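PDB 6PTM: uncharacterized protein, which is an exo-carrageenase of glycoside hydrolase family 42, probably releasing sugar units from the chain ends of carrageenan. Local coordinates for residues A[613-617]-A[640-644]. Numbering follows the deposited sequence.
Sequences DAIVV and TVIID
Two neighbouring parallel strands of a five-stranded sheet, 614-617 and 640-643, meet here as the arms of a beta-alpha-beta unit whose crossover is helix 625-636. The backbone does most of the joining. T640 O accepts the N-H of I615, and I615 O in turn takes I642 N at 2.9 Å, almost straight at 173°. I642 O then receives V617 N at 2.8 Å, and V617 O reaches D644 N at 3.2 Å, a more bent bond (148°) just past the end of the second strand. Each of these four carbonyls also lies close to a CA-H of the opposite strand, as where A614 CA sits 3.2 Å from T640 O.

The closest apolar side-chain pairing is V617 with I643; the two run alongside each other off the same face of the sheet. I643 carries CG1 anti to its backbone N (chi1 -171°), which lays CG1 3.8 Å from V617 CB and brings CD1 to 3.9 Å from V617 CG1. Replacing I643 by an alanine would probably leave that flank of V617 without its neighbour and open a gap beside the bond to D644. On the same face V617 CG2 meets V641 CG1 at 4.2 Å, and helix 625-636 packs over I615 and V641. The other face holds A614, V616 and I642, with A614 CB 4.3 Å from I642 CD1; helix 674-687 lies against it. D644 turns its carboxylate back into the loops after the strands, where OD1 takes S647 OG and E646 N, and OD2 takes K619 N. Helices on both faces of a parallel sheet with strand order 2-1-3-4-5 make this a flavodoxin-like, three-layer alpha/beta sandwich, probably the counterpart of the so-called trimerisation domain of GH42 beta-galactosidases, here in a single-chain assembly.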
loop_
_atom_site.group_PDB
_atom_site.type_symbol
_atom_site.label_atom_id
_atom_site.label_comp_id
_atom_site.label_asym_id
_atom_site.label_seq_id
_atom_site.Cartn_x
_atom_site.Cartn_y
_atom_site.Cartn_z
ATOM N N ASP A 613 0.204 -18.066 -17.551
ATOM C CA ASP A 613 -0.258 -19.326 -18.188
ATOM C C ASP A 613 -1.756 -19.193 -18.457
ATOM O O ASP A 613 -2.281 -19.862 -19.340
ATOM C CB ASP A 613 0.039 -20.525 -17.279
ATOM C CG ASP A 613 1.476 -20.670 -16.856
ATOM O OD1 ASP A 613 2.322 -20.391 -17.700
ATOM O OD2 ASP A 613 1.738 -21.059 -15.652
ATOM N N ALA A 614 -2.476 -18.380 -17.686
ATOM C CA ALA A 614 -3.923 -18.249 -17.910
ATOM C C ALA A 614 -4.461 -16.940 -17.352
ATOM O O ALA A 614 -3.912 -16.465 -16.345
ATOM C CB ALA A 614 -4.650 -19.429 -17.295
ATOM N N ILE A 615 -5.519 -16.444 -18.003
ATOM C CA ILE A 615 -6.414 -15.383 -17.481
ATOM C C ILE A 615 -7.703 -16.057 -16.995
ATOM O O ILE A 615 -8.305 -16.883 -17.735
ATOM C CB ILE A 615 -6.630 -14.314 -18.568
ATOM C CG1 ILE A 615 -5.311 -13.599 -18.900
ATOM C CG2 ILE A 615 -7.756 -13.353 -18.197
ATOM C CD1 ILE A 615 -5.395 -12.669 -20.122
ATOM N N VAL A 616 -8.167 -15.671 -15.813
ATOM C CA VAL A 616 -9.474 -16.143 -15.304
ATOM C C VAL A 616 -10.434 -14.966 -15.406
ATOM O O VAL A 616 -10.023 -13.849 -15.101
ATOM C CB VAL A 616 -9.373 -16.767 -13.900
ATOM C CG1 VAL A 616 -8.336 -17.868 -13.876
ATOM C CG2 VAL A 616 -9.090 -15.757 -12.812
ATOM N N VAL A 617 -11.643 -15.214 -15.903
ATOM C CA VAL A 617 -12.696 -14.178 -16.056
ATOM C C VAL A 617 -13.909 -14.644 -15.258
ATOM O O VAL A 617 -14.540 -15.663 -15.630
ATOM C CB VAL A 617 -13.042 -13.875 -17.524
ATOM C CG1 VAL A 617 -14.068 -12.745 -17.583
ATOM C CG2 VAL A 617 -11.813 -13.541 -18.349
ATOM N N THR A 640 -4.406 -19.205 -22.667
ATOM C CA THR A 640 -5.522 -19.927 -22.027
ATOM C C THR A 640 -6.408 -18.927 -21.307
ATOM O O THR A 640 -5.893 -18.144 -20.489
ATOM C CB THR A 640 -5.006 -20.988 -21.053
ATOM O OG1 THR A 640 -4.222 -21.917 -21.801
ATOM C CG2 THR A 640 -6.123 -21.679 -20.313
ATOM N N VAL A 641 -7.698 -18.976 -21.582
ATOM C CA VAL A 641 -8.712 -18.160 -20.879
ATOM C C VAL A 641 -9.736 -19.099 -20.258
ATOM O O VAL A 641 -10.272 -19.977 -20.975
ATOM C CB VAL A 641 -9.380 -17.146 -21.810
ATOM C CG1 VAL A 641 -10.479 -16.415 -21.085
ATOM C CG2 VAL A 641 -8.380 -16.176 -22.420
ATOM N N ILE A 642 -9.981 -18.899 -18.962
ATOM C CA ILE A 642 -10.956 -19.674 -18.154
ATOM C C ILE A 642 -12.044 -18.700 -17.757
ATOM O O ILE A 642 -11.738 -17.727 -17.059
ATOM C CB ILE A 642 -10.300 -20.362 -16.942
ATOM C CG1 ILE A 642 -9.179 -21.313 -17.365
ATOM C CG2 ILE A 642 -11.355 -21.084 -16.116
ATOM C CD1 ILE A 642 -8.184 -21.583 -16.281
ATOM N N ILE A 643 -13.258 -18.943 -18.226
ATOM C CA ILE A 643 -14.370 -17.962 -18.119
ATOM C C ILE A 643 -15.596 -18.687 -17.593
ATOM O O ILE A 643 -15.758 -19.899 -17.931
ATOM C CB ILE A 643 -14.633 -17.232 -19.451
ATOM C CG1 ILE A 643 -15.621 -16.075 -19.288
ATOM C CG2 ILE A 643 -15.079 -18.178 -20.555
ATOM C CD1 ILE A 643 -15.529 -15.062 -20.397
ATOM N N ASP A 644 -16.375 -17.985 -16.768
ATOM C CA ASP A 644 -17.627 -18.534 -16.195
ATOM C C ASP A 644 -18.752 -18.294 -17.205
ATOM O O ASP A 644 -18.456 -17.856 -18.316
ATOM C CB ASP A 644 -17.898 -18.033 -14.779
ATOM C CG ASP A 644 -18.180 -16.553 -14.642
ATOM O OD1 ASP A 644 -18.329 -15.907 -15.668
ATOM O OD2 ASP A 644 -18.229 -16.059 -13.492
#